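Putative methylase (Clostridium difficile, PDB 3LDU) probably transfers methyl groups to guanines of ribosomal RNA through a Rossmann-like methyltransferase domain, captured here with GTP in its nucleotide pocket. Local coordinates at residues A[178-189]-A[206-216]; A[192-203]-A[300-310]. All coordinates share one frame; numbering follows the deposited sequence.

Contact 1: residues A[178-189]-A[206-216]; sequences PIRETLAAGLIY and SGTILIEAAMI. With GTP (guanosine-5'-triphosphate), chain B.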
loop_
_atom_site.group_PDB
_atom_site.type_symbol
_atom_site.label_atom_id
_atom_site.label_comp_id
_atom_site.label_asym_id
_atom_site.label_seq_id
_atom_site.Cartn_x
_atom_site.Cartn_y
_atom_site.Cartn_z
ATOM N N PRO A 178 10.953 3.385 8.949
ATOM C CA PRO A 178 10.917 2.530 7.762
ATOM C C PRO A 178 9.990 3.129 6.720
ATOM O O PRO A 178 8.969 3.717 7.084
ATOM C CB PRO A 178 10.318 1.215 8.295
ATOM C CG PRO A 178 10.326 1.349 9.808
ATOM C CD PRO A 178 10.164 2.815 10.050
ATOM N N ILE A 179 10.346 2.993 5.447
ATOM C CA ILE A 179 9.447 3.352 4.361
ATOM C C ILE A 179 8.193 2.481 4.455
ATOM O O ILE A 179 8.257 1.345 4.901
ATOM C CB ILE A 179 10.147 3.163 2.996
ATOM C CG1 ILE A 179 9.275 3.658 1.849
ATOM C CG2 ILE A 179 10.542 1.702 2.761
ATOM C CD1 ILE A 179 10.039 3.701 0.530
ATOM N N ARG A 180 7.051 3.019 4.052
ATOM C CA ARG A 180 5.810 2.241 4.087
ATOM C C ARG A 180 5.884 1.068 3.099
ATOM O O ARG A 180 6.406 1.231 1.992
ATOM C CB ARG A 180 4.648 3.164 3.717
ATOM C CG ARG A 180 3.304 2.671 4.156
ATOM C CD ARG A 180 2.271 3.760 3.910
ATOM N NE ARG A 180 0.982 3.456 4.523
ATOM C CZ ARG A 180 0.555 3.982 5.670
ATOM N NH1 ARG A 180 1.314 4.843 6.342
ATOM N NH2 ARG A 180 -0.639 3.644 6.143
ATOM N N GLU A 181 5.370 -0.102 3.489
ATOM C CA GLU A 181 5.450 -1.304 2.640
ATOM C C GLU A 181 4.790 -1.116 1.261
ATOM O O GLU A 181 5.283 -1.616 0.239
ATOM C CB GLU A 181 4.834 -2.519 3.352
ATOM C CG GLU A 181 5.586 -2.987 4.595
ATOM C CD GLU A 181 5.139 -2.300 5.883
ATOM O OE1 GLU A 181 4.730 -1.115 5.846
ATOM O OE2 GLU A 181 5.205 -2.960 6.945
ATOM N N THR A 182 3.646 -0.434 1.236
ATOM C CA THR A 182 2.922 -0.203 -0.018
ATOM C C THR A 182 3.726 0.709 -0.951
ATOM O O THR A 182 3.802 0.475 -2.157
ATOM C CB THR A 182 1.573 0.456 0.240
ATOM O OG1 THR A 182 1.747 1.536 1.163
ATOM C CG2 THR A 182 0.600 -0.576 0.839
ATOM N N LEU A 183 4.317 1.752 -0.382
ATOM C CA LEU A 183 5.174 2.645 -1.164
ATOM C C LEU A 183 6.362 1.870 -1.730
ATOM O O LEU A 183 6.691 1.999 -2.911
ATOM C CB LEU A 183 5.646 3.807 -0.303
ATOM C CG LEU A 183 6.596 4.807 -0.961
ATOM C CD1 LEU A 183 5.964 5.396 -2.197
ATOM C CD2 LEU A 183 6.957 5.907 0.021
ATOM N N ALA A 184 6.997 1.060 -0.888
ATOM C CA ALA A 184 8.132 0.252 -1.328
ATOM C C ALA A 184 7.770 -0.661 -2.492
ATOM O O ALA A 184 8.497 -0.756 -3.464
ATOM C CB ALA A 184 8.703 -0.572 -0.152
ATOM N N ALA A 185 6.633 -1.351 -2.407
ATOM C CA ALA A 185 6.217 -2.167 -3.544
ATOM C C ALA A 185 6.033 -1.318 -4.793
ATOM O O ALA A 185 6.381 -1.740 -5.895
ATOM C CB ALA A 185 4.910 -2.921 -3.210
ATOM N N GLY A 186 5.476 -0.124 -4.627
ATOM C CA GLY A 186 5.267 0.761 -5.765
ATOM C C GLY A 186 6.588 1.182 -6.400
ATOM O O GLY A 186 6.685 1.307 -7.615
ATOM N N LEU A 187 7.595 1.410 -5.571
ATOM C CA LEU A 187 8.924 1.743 -6.086
ATOM C C LEU A 187 9.436 0.615 -6.988
ATOM O O LEU A 187 9.902 0.866 -8.090
ATOM C CB LEU A 187 9.887 1.984 -4.928
ATOM C CG LEU A 187 10.175 3.400 -4.436
ATOM C CD1 LEU A 187 9.014 4.382 -4.613
ATOM C CD2 LEU A 187 10.736 3.398 -3.007
ATOM N N ILE A 188 9.345 -0.632 -6.516
ATOM C CA ILE A 188 9.786 -1.758 -7.326
ATOM C C ILE A 188 9.054 -1.793 -8.674
ATOM O O ILE A 188 9.659 -1.989 -9.732
ATOM C CB ILE A 188 9.554 -3.112 -6.634
ATOM C CG1 ILE A 188 10.176 -3.141 -5.230
ATOM C CG2 ILE A 188 10.130 -4.247 -7.497
ATOM C CD1 ILE A 188 11.639 -2.759 -5.211
ATOM N N TYR A 189 7.734 -1.631 -8.610
ATOM C CA TYR A 189 6.889 -1.660 -9.795
ATOM C C TYR A 189 7.229 -0.564 -10.808
ATOM O O TYR A 189 6.943 -0.706 -12.009
ATOM C CB TYR A 189 5.431 -1.495 -9.369
ATOM C CG TYR A 189 4.752 -2.729 -8.813
ATOM C CD1 TYR A 189 5.080 -4.009 -9.253
ATOM C CD2 TYR A 189 3.729 -2.601 -7.888
ATOM C CE1 TYR A 189 4.397 -5.132 -8.743
ATOM C CE2 TYR A 189 3.063 -3.701 -7.385
ATOM C CZ TYR A 189 3.396 -4.953 -7.814
ATOM O OH TYR A 189 2.703 -6.023 -7.293
ATOM N N SER A 206 15.763 -1.413 7.756
ATOM C CA SER A 206 15.162 -2.666 8.225
ATOM C C SER A 206 14.671 -3.557 7.081
ATOM O O SER A 206 13.968 -4.548 7.309
ATOM C CB SER A 206 14.034 -2.382 9.211
ATOM O OG SER A 206 13.145 -1.439 8.654
ATOM N N GLY A 207 15.022 -3.187 5.855
ATOM C CA GLY A 207 14.974 -4.117 4.741
ATOM C C GLY A 207 13.697 -4.157 3.928
ATOM O O GLY A 207 13.511 -5.049 3.102
ATOM N N THR A 208 12.836 -3.167 4.138
ATOM C CA THR A 208 11.487 -3.167 3.563
ATOM C C THR A 208 11.489 -3.250 2.036
ATOM O O THR A 208 10.739 -4.028 1.451
ATOM C CB THR A 208 10.744 -1.896 3.977
ATOM O OG1 THR A 208 10.676 -1.843 5.407
ATOM C CG2 THR A 208 9.324 -1.894 3.417
ATOM N N ILE A 209 12.330 -2.442 1.396
ATOM C CA ILE A 209 12.372 -2.428 -0.054
ATOM C C ILE A 209 12.739 -3.807 -0.594
ATOM O O ILE A 209 12.119 -4.290 -1.534
ATOM C CB ILE A 209 13.342 -1.341 -0.569
ATOM C CG1 ILE A 209 12.706 0.031 -0.326
ATOM C CG2 ILE A 209 13.643 -1.535 -2.060
ATOM C CD1 ILE A 209 13.599 1.196 -0.721
ATOM N N LEU A 210 13.755 -4.430 -0.003
ATOM C CA LEU A 210 14.199 -5.744 -0.467
ATOM C C LEU A 210 13.211 -6.863 -0.147
ATOM O O LEU A 210 13.005 -7.759 -0.957
ATOM C CB LEU A 210 15.563 -6.092 0.111
ATOM C CG LEU A 210 16.653 -5.151 -0.381
ATOM C CD1 LEU A 210 17.965 -5.417 0.373
ATOM C CD2 LEU A 210 16.803 -5.339 -1.868
ATOM N N ILE A 211 12.624 -6.825 1.041
ATOM C CA ILE A 211 11.559 -7.784 1.359
ATOM C C ILE A 211 10.408 -7.685 0.346
ATOM O O ILE A 211 9.947 -8.700 -0.187
ATOM C CB ILE A 211 11.087 -7.629 2.824
ATOM C CG1 ILE A 211 12.232 -8.004 3.763
ATOM C CG2 ILE A 211 9.853 -8.503 3.107
ATOM C CD1 ILE A 211 12.050 -7.555 5.211
ATOM N N GLU A 212 9.953 -6.468 0.052
ATOM C CA GLU A 212 8.912 -6.318 -0.958
ATOM C C GLU A 212 9.341 -6.828 -2.327
ATOM O O GLU A 212 8.547 -7.474 -3.030
ATOM C CB GLU A 212 8.389 -4.883 -1.037
ATOM C CG GLU A 212 7.724 -4.435 0.239
ATOM C CD GLU A 212 6.355 -5.099 0.449
ATOM O OE1 GLU A 212 5.589 -5.237 -0.527
ATOM O OE2 GLU A 212 6.057 -5.469 1.592
ATOM N N ALA A 213 10.595 -6.557 -2.705
ATOM C CA ALA A 213 11.072 -7.033 -3.989
ATOM C C ALA A 213 11.157 -8.558 -4.026
ATOM O O ALA A 213 10.794 -9.169 -5.030
ATOM C CB ALA A 213 12.426 -6.395 -4.348
ATOM N N ALA A 214 11.658 -9.169 -2.951
ATOM C CA ALA A 214 11.738 -10.624 -2.889
ATOM C C ALA A 214 10.332 -11.223 -3.026
ATOM O O ALA A 214 10.143 -12.197 -3.751
ATOM C CB ALA A 214 12.384 -11.084 -1.573
HETATM N N MSE A 215 9.345 -10.656 -2.332
HETATM C CA MSE A 215 7.986 -11.227 -2.411
HETATM C C MSE A 215 7.387 -11.111 -3.814
HETATM O O MSE A 215 6.744 -12.036 -4.308
HETATM C CB MSE A 215 7.068 -10.622 -1.351
HETATM C CG MSE A 215 7.523 -10.946 0.065
HETATM SE SE MSE A 215 6.300 -9.986 1.269
HETATM C CE MSE A 215 4.686 -10.920 0.792
ATOM N N ILE A 216 7.639 -9.987 -4.473
ATOM C CA ILE A 216 7.266 -9.846 -5.874
ATOM C C ILE A 216 7.963 -10.910 -6.722
ATOM O O ILE A 216 7.325 -11.576 -7.533
ATOM C CB ILE A 216 7.583 -8.419 -6.389
ATOM C CG1 ILE A 216 6.635 -7.414 -5.729
ATOM C CG2 ILE A 216 7.467 -8.339 -7.903
ATOM C CD1 ILE A 216 7.077 -5.974 -5.867
HETATM P PG GTP B . 13.501 0.951 5.256
HETATM O O1G GTP B . 14.162 0.102 4.190
HETATM O O2G GTP B . 12.016 0.942 5.018
HETATM O O3G GTP B . 13.743 0.381 6.634
HETATM O O3B GTP B . 14.094 2.454 5.145
HETATM P PB GTP B . 15.102 3.011 6.278
HETATM O O1B GTP B . 14.296 3.854 7.237
HETATM O O2B GTP B . 15.751 1.883 7.033
HETATM O O3A GTP B . 16.226 3.953 5.598
HETATM P PA GTP B . 16.528 5.353 6.358
HETATM O O1A GTP B . 16.666 5.071 7.838
HETATM O O2A GTP B . 15.410 6.342 6.123
HETATM O "O5'" GTP B . 17.940 5.914 5.842
HETATM C "C5'" GTP B . 18.663 5.073 5.000
HETATM C "C4'" GTP B . 19.565 4.199 5.863
HETATM O "O4'" GTP B . 20.864 4.433 5.397
HETATM C "C3'" GTP B . 19.603 4.496 7.365
HETATM O "O3'" GTP B . 19.231 3.315 8.043
HETATM C "C2'" GTP B . 21.055 4.829 7.696
HETATM O "O2'" GTP B . 21.560 4.087 8.788
HETATM C "C1'" GTP B . 21.773 4.340 6.463
HETATM N N9 GTP B . 22.965 5.097 6.061
HETATM C C8 GTP B . 23.316 6.407 6.254
HETATM N N7 GTP B . 24.523 6.595 5.653
HETATM C C5 GTP B . 24.928 5.423 5.099
HETATM C C6 GTP B . 26.059 5.050 4.380
HETATM O O6 GTP B . 26.962 5.864 4.130
HETATM N N1 GTP B . 26.154 3.744 3.948
HETATM C C2 GTP B . 25.157 2.824 4.217
HETATM N N2 GTP B . 25.291 1.588 3.765
HETATM N N3 GTP B . 24.025 3.184 4.944
HETATM C C4 GTP B . 23.941 4.474 5.357
#
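The gamma-phosphate oxygen O2G of GTP is gripped from both segments: Ile179 N donates to it at 2.7 Å, with a bent N-H...O angle of 136°, and Thr208 OG1 at 3.1 Å. Thr208 splits its two branches between phosphate and helix. Its OG1 lies beside its own backbone N (chi1 -59°) and faces the phosphate, which leaves CG2 to run in against Ile179 and to pack 3.9 Å from Ala184 CB. Ser206 holds the neighbouring oxygen twice, its OG 2.8 Å from O3G of GTP and its N also donating to O3G.

Behind the phosphate, the axes of 181-189 and 208-216 come within 8.6 Å at a crossing angle of -61°, with the small Ala184 and Ala185 at the interface. The methylene arm of Glu212 lies against Ala184, and its OE2 is 3.6 Å from Glu181 CB. The two carboxylates stay apart: Glu181 turns to Arg171 and His166, Glu212 to Tyr170 and Arg168. Farther along, Ile188 CD1 touches both Ile209 CG2 and Ala213 CB (3.8 Å to the latter), and Ile216 CD1 sits over one face of the Tyr189 ring, 4.0 Å from CE1.

The loop into helix 208-216, directly following strand 199-201, is consistent with the loop that in Rossmann-like methyltransferases follows the first strand and binds the cofactor; here it holds a triphosphate.

Contact 2: residues A[192-203]-A[300-310]; sequences PWKAGRVLVDPM and DEFGFIITNPP. With GTP (guanosine-5'-triphosphate), chain B.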
loop_
_atom_site.group_PDB
_atom_site.type_symbol
_atom_site.label_atom_id
_atom_site.label_comp_id
_atom_site.label_asym_id
_atom_site.label_seq_id
_atom_site.Cartn_x
_atom_site.Cartn_y
_atom_site.Cartn_z
ATOM N N PRO A 192 12.188 -1.630 -13.990
ATOM C CA PRO A 192 12.128 -2.846 -14.808
ATOM C C PRO A 192 12.705 -4.072 -14.108
ATOM O O PRO A 192 12.872 -5.103 -14.754
ATOM C CB PRO A 192 12.995 -2.499 -16.026
ATOM C CG PRO A 192 13.386 -1.049 -15.866
ATOM C CD PRO A 192 13.262 -0.725 -14.429
ATOM N N TRP A 193 12.994 -3.984 -12.813
ATOM C CA TRP A 193 13.620 -5.113 -12.131
ATOM C C TRP A 193 12.747 -6.361 -12.185
ATOM O O TRP A 193 11.526 -6.288 -12.019
ATOM C CB TRP A 193 13.947 -4.788 -10.667
ATOM C CG TRP A 193 14.550 -5.976 -9.953
ATOM C CD1 TRP A 193 15.854 -6.386 -10.007
ATOM C CD2 TRP A 193 13.862 -6.932 -9.124
ATOM N NE1 TRP A 193 16.026 -7.528 -9.254
ATOM C CE2 TRP A 193 14.818 -7.885 -8.707
ATOM C CE3 TRP A 193 12.534 -7.075 -8.696
ATOM C CZ2 TRP A 193 14.492 -8.953 -7.872
ATOM C CZ3 TRP A 193 12.212 -8.140 -7.872
ATOM C CH2 TRP A 193 13.183 -9.068 -7.472
ATOM N N LYS A 194 13.387 -7.509 -12.384
ATOM C CA LYS A 194 12.716 -8.809 -12.362
ATOM C C LYS A 194 13.605 -9.790 -11.600
ATOM O O LYS A 194 14.817 -9.647 -11.611
ATOM C CB LYS A 194 12.516 -9.334 -13.789
ATOM C CG LYS A 194 11.127 -9.108 -14.363
ATOM C CD LYS A 194 10.963 -7.699 -14.912
ATOM C CE LYS A 194 9.579 -7.503 -15.524
ATOM N NZ LYS A 194 9.458 -6.204 -16.245
ATOM N N ALA A 195 13.008 -10.782 -10.948
ATOM C CA ALA A 195 13.776 -11.816 -10.253
ATOM C C ALA A 195 14.851 -12.406 -11.165
ATOM O O ALA A 195 14.580 -12.746 -12.314
ATOM C CB ALA A 195 12.837 -12.920 -9.738
ATOM N N GLY A 196 16.073 -12.518 -10.656
ATOM C CA GLY A 196 17.183 -12.986 -11.468
ATOM C C GLY A 196 18.154 -11.880 -11.835
ATOM O O GLY A 196 19.343 -12.139 -12.057
ATOM N N ARG A 197 17.655 -10.649 -11.923
ATOM C CA ARG A 197 18.528 -9.502 -12.152
ATOM C C ARG A 197 19.146 -9.049 -10.829
ATOM O O ARG A 197 18.513 -9.113 -9.776
ATOM C CB ARG A 197 17.754 -8.344 -12.787
ATOM C CG ARG A 197 17.096 -8.675 -14.124
ATOM C CD ARG A 197 18.132 -8.937 -15.202
ATOM N NE ARG A 197 19.009 -7.785 -15.396
ATOM C CZ ARG A 197 18.715 -6.748 -16.174
ATOM N NH1 ARG A 197 17.561 -6.716 -16.835
ATOM N NH2 ARG A 197 19.571 -5.742 -16.285
ATOM N N VAL A 198 20.392 -8.590 -10.882
ATOM C CA VAL A 198 21.053 -8.102 -9.679
ATOM C C VAL A 198 20.308 -6.888 -9.109
ATOM O O VAL A 198 19.976 -5.947 -9.839
ATOM C CB VAL A 198 22.522 -7.706 -9.976
ATOM C CG1 VAL A 198 23.097 -6.911 -8.835
ATOM C CG2 VAL A 198 23.370 -8.942 -10.266
ATOM N N LEU A 199 20.024 -6.931 -7.810
ATOM C CA LEU A 199 19.373 -5.819 -7.115
ATOM C C LEU A 199 20.034 -5.571 -5.774
ATOM O O LEU A 199 20.207 -6.501 -4.975
ATOM C CB LEU A 199 17.883 -6.082 -6.890
ATOM C CG LEU A 199 17.191 -5.050 -5.985
ATOM C CD1 LEU A 199 17.162 -3.643 -6.623
ATOM C CD2 LEU A 199 15.758 -5.489 -5.663
ATOM N N VAL A 200 20.430 -4.321 -5.537
ATOM C CA VAL A 200 21.059 -3.932 -4.281
ATOM C C VAL A 200 20.361 -2.714 -3.693
ATOM O O VAL A 200 20.073 -1.770 -4.409
ATOM C CB VAL A 200 22.545 -3.549 -4.493
ATOM C CG1 VAL A 200 23.213 -3.269 -3.149
ATOM C CG2 VAL A 200 23.263 -4.652 -5.247
ATOM N N ASP A 201 20.096 -2.737 -2.390
ATOM C CA ASP A 201 19.707 -1.529 -1.660
ATOM C C ASP A 201 20.820 -1.285 -0.646
ATOM O O ASP A 201 20.854 -1.933 0.405
ATOM C CB ASP A 201 18.370 -1.730 -0.924
ATOM C CG ASP A 201 17.958 -0.501 -0.124
ATOM O OD1 ASP A 201 18.787 0.426 -0.008
ATOM O OD2 ASP A 201 16.816 -0.459 0.398
ATOM N N PRO A 202 21.731 -0.345 -0.948
ATOM C CA PRO A 202 22.945 -0.158 -0.139
ATOM C C PRO A 202 22.754 0.709 1.113
ATOM O O PRO A 202 23.733 0.985 1.813
ATOM C CB PRO A 202 23.913 0.509 -1.126
ATOM C CG PRO A 202 23.033 1.346 -1.989
ATOM C CD PRO A 202 21.701 0.550 -2.115
HETATM N N MSE A 203 21.517 1.131 1.384
HETATM C CA MSE A 203 21.172 1.827 2.626
HETATM C C MSE A 203 19.815 1.277 3.065
HETATM O O MSE A 203 18.823 2.004 3.166
HETATM C CB MSE A 203 21.103 3.335 2.402
HETATM C CG MSE A 203 22.458 3.947 2.012
HETATM SE SE MSE A 203 22.271 5.762 1.311
HETATM C CE MSE A 203 21.733 5.263 -0.495
ATOM N N ASP A 300 29.809 -6.929 -11.622
ATOM C CA ASP A 300 28.642 -7.259 -12.425
ATOM C C ASP A 300 28.194 -6.010 -13.176
ATOM O O ASP A 300 28.384 -4.889 -12.703
ATOM C CB ASP A 300 27.493 -7.757 -11.536
ATOM C CG ASP A 300 27.800 -9.090 -10.858
ATOM O OD1 ASP A 300 28.714 -9.807 -11.324
ATOM O OD2 ASP A 300 27.117 -9.424 -9.861
ATOM N N GLU A 301 27.613 -6.192 -14.353
ATOM C CA GLU A 301 27.000 -5.063 -15.043
ATOM C C GLU A 301 25.487 -5.237 -15.143
ATOM O O GLU A 301 24.963 -6.318 -14.888
ATOM C CB GLU A 301 27.634 -4.810 -16.417
ATOM C CG GLU A 301 27.769 -6.027 -17.310
ATOM C CD GLU A 301 28.475 -5.706 -18.627
ATOM O OE1 GLU A 301 28.588 -4.509 -18.977
ATOM O OE2 GLU A 301 28.913 -6.654 -19.312
ATOM N N PHE A 302 24.794 -4.164 -15.497
ATOM C CA PHE A 302 23.343 -4.208 -15.674
ATOM C C PHE A 302 22.614 -4.572 -14.384
ATOM O O PHE A 302 21.574 -5.218 -14.413
ATOM C CB PHE A 302 22.962 -5.180 -16.797
ATOM C CG PHE A 302 23.698 -4.928 -18.088
ATOM C CD1 PHE A 302 23.539 -3.734 -18.768
ATOM C CD2 PHE A 302 24.555 -5.880 -18.612
ATOM C CE1 PHE A 302 24.223 -3.493 -19.952
ATOM C CE2 PHE A 302 25.242 -5.645 -19.793
ATOM C CZ PHE A 302 25.071 -4.451 -20.463
ATOM N N GLY A 303 23.156 -4.144 -13.251
ATOM C CA GLY A 303 22.456 -4.317 -11.990
ATOM C C GLY A 303 21.481 -3.182 -11.705
ATOM O O GLY A 303 21.403 -2.192 -12.442
ATOM N N PHE A 304 20.732 -3.328 -10.620
ATOM C CA PHE A 304 19.774 -2.317 -10.195
ATOM C C PHE A 304 20.062 -1.893 -8.766
ATOM O O PHE A 304 20.408 -2.726 -7.937
ATOM C CB PHE A 304 18.352 -2.887 -10.236
ATOM C CG PHE A 304 17.833 -3.123 -11.614
ATOM C CD1 PHE A 304 17.083 -2.158 -12.254
ATOM C CD2 PHE A 304 18.087 -4.319 -12.267
ATOM C CE1 PHE A 304 16.602 -2.377 -13.523
ATOM C CE2 PHE A 304 17.610 -4.540 -13.537
ATOM C CZ PHE A 304 16.867 -3.568 -14.166
ATOM N N ILE A 305 19.900 -0.603 -8.485
ATOM C CA ILE A 305 19.882 -0.102 -7.113
ATOM C C ILE A 305 18.536 0.581 -6.882
ATOM O O ILE A 305 18.104 1.399 -7.706
ATOM C CB ILE A 305 21.015 0.898 -6.847
ATOM C CG1 ILE A 305 22.343 0.151 -6.700
ATOM C CG2 ILE A 305 20.723 1.702 -5.575
ATOM C CD1 ILE A 305 23.592 1.022 -6.989
ATOM N N ILE A 306 17.846 0.205 -5.805
ATOM C CA ILE A 306 16.623 0.904 -5.408
ATOM C C ILE A 306 16.795 1.189 -3.942
ATOM O O ILE A 306 17.048 0.265 -3.154
ATOM C CB ILE A 306 15.364 0.035 -5.619
ATOM C CG1 ILE A 306 15.241 -0.383 -7.088
ATOM C CG2 ILE A 306 14.107 0.806 -5.207
ATOM C CD1 ILE A 306 14.117 -1.399 -7.330
ATOM N N THR A 307 16.699 2.456 -3.554
ATOM C CA THR A 307 17.065 2.803 -2.188
ATOM C C THR A 307 16.389 4.065 -1.657
ATOM O O THR A 307 15.949 4.927 -2.424
ATOM C CB THR A 307 18.616 2.965 -2.070
ATOM O OG1 THR A 307 18.992 3.019 -0.694
ATOM C CG2 THR A 307 19.090 4.225 -2.804
ATOM N N ASN A 308 16.344 4.155 -0.325
ATOM C CA ASN A 308 15.675 5.225 0.406
ATOM C C ASN A 308 16.704 5.843 1.370
ATOM O O ASN A 308 16.826 5.419 2.522
ATOM C CB ASN A 308 14.464 4.584 1.133
ATOM C CG ASN A 308 13.747 5.515 2.087
ATOM O OD1 ASN A 308 13.397 5.118 3.210
ATOM N ND2 ASN A 308 13.467 6.717 1.646
ATOM N N PRO A 309 17.515 6.801 0.876
ATOM C CA PRO A 309 18.587 7.373 1.712
ATOM C C PRO A 309 18.019 8.305 2.780
ATOM O O PRO A 309 16.843 8.652 2.711
ATOM C CB PRO A 309 19.410 8.199 0.707
ATOM C CG PRO A 309 18.407 8.569 -0.368
ATOM C CD PRO A 309 17.536 7.338 -0.500
ATOM N N PRO A 310 18.852 8.728 3.741
ATOM C CA PRO A 310 18.433 9.792 4.663
ATOM C C PRO A 310 17.986 11.021 3.859
ATOM O O PRO A 310 18.552 11.269 2.798
ATOM C CB PRO A 310 19.714 10.115 5.435
ATOM C CG PRO A 310 20.622 8.940 5.228
ATOM C CD PRO A 310 20.268 8.357 3.902
HETATM P PG GTP B . 13.501 0.951 5.256
HETATM O O1G GTP B . 14.162 0.102 4.190
HETATM O O2G GTP B . 12.016 0.942 5.018
HETATM O O3G GTP B . 13.743 0.381 6.634
HETATM O O3B GTP B . 14.094 2.454 5.145
HETATM P PB GTP B . 15.102 3.011 6.278
HETATM O O1B GTP B . 14.296 3.854 7.237
HETATM O O2B GTP B . 15.751 1.883 7.033
HETATM O O3A GTP B . 16.226 3.953 5.598
HETATM P PA GTP B . 16.528 5.353 6.358
HETATM O O1A GTP B . 16.666 5.071 7.838
HETATM O O2A GTP B . 15.410 6.342 6.123
HETATM O "O5'" GTP B . 17.940 5.914 5.842
HETATM C "C5'" GTP B . 18.663 5.073 5.000
HETATM C "C4'" GTP B . 19.565 4.199 5.863
HETATM O "O4'" GTP B . 20.864 4.433 5.397
HETATM C "C3'" GTP B . 19.603 4.496 7.365
HETATM O "O3'" GTP B . 19.231 3.315 8.043
HETATM C "C2'" GTP B . 21.055 4.829 7.696
HETATM O "O2'" GTP B . 21.560 4.087 8.788
HETATM C "C1'" GTP B . 21.773 4.340 6.463
HETATM N N9 GTP B . 22.965 5.097 6.061
HETATM C C8 GTP B . 23.316 6.407 6.254
HETATM N N7 GTP B . 24.523 6.595 5.653
HETATM C C5 GTP B . 24.928 5.423 5.099
HETATM C C6 GTP B . 26.059 5.050 4.380
HETATM O O6 GTP B . 26.962 5.864 4.130
HETATM N N1 GTP B . 26.154 3.744 3.948
HETATM C C2 GTP B . 25.157 2.824 4.217
HETATM N N2 GTP B . 25.291 1.588 3.765
HETATM N N3 GTP B . 24.025 3.184 4.944
HETATM C C4 GTP B . 23.941 4.474 5.357
HETATM O O HOH W 1 21.259 -8.043 -13.493
HETATM O O HOH W 2 16.442 1.977 1.555
#
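The ring of Phe304 fills a hollow formed by Pro192, Trp193 and Arg197 where strands 199-201 and 304-307 pair in parallel, as central strands of the Rossmann-like methyltransferase sheet. The register, Leu199 with Phe304 and Val200 with Ile305, is fixed by Phe304 N to Val198 O, Val200 N to Phe304 O (2.9 Å) and Ile306 N to Val200 O.

Trp193 turns its edge to a face of Phe304 in an offset edge-to-face pair, ring planes 85° apart, with CD1 3.8 Å from Phe304 CD2. Its NE1 bonds to Arg197 O, which steadies the indole. Arg197 folds back through bends at chi2 and chi3 (-67° and -59°), placing one face of its guanidinium against Phe304 CE2 while NH2 reaches Phe302 O at 2.8 Å, on a lone pair. A water joins Arg197 NE and Val198 N to that same carbonyl.

Leu199 CD1 packs against Ile306 CG1, on the side that Phe304 shares; on the reverse side Pro202 CD lies against Ile305 CG2, 3.8 Å away. Beyond the strands, the selenium of Met203, a selenomethionine, rests on Pro309 CB (3.8 Å), and Met203 CG lies 3.4 Å from N3 of the guanine. Asp201 OD1 is met from opposite faces of its carboxylate plane, by Thr307 OG1 at 2.7 Å and by Met203 N at 3.1 Å, the latter closing an Asx turn.

Both contacts belong to the methyltransferase domain, their centres about 12 Å apart, and their segments alternate along the chain: helix 181-189, strand 199-201, helix 208-217, and much later strand 304-307. Contact 1 is a helix pair laid against the strand pair of contact 2, as side chains meeting between the layers attest: Ile188 CD1 is 3.5 Å from Ile306 CD1, and Ala213 CB is 3.7 Å from Leu199 CD2. Both contacts reach GTP at the C-terminal ends of the strands, 178-189/206-216 at the gamma phosphate and 192-203/300-310 at the sugar and base, while Asp264, at the C-terminal end of the neighbouring strand 260-264, adds another hydrogen bond to the nucleotide.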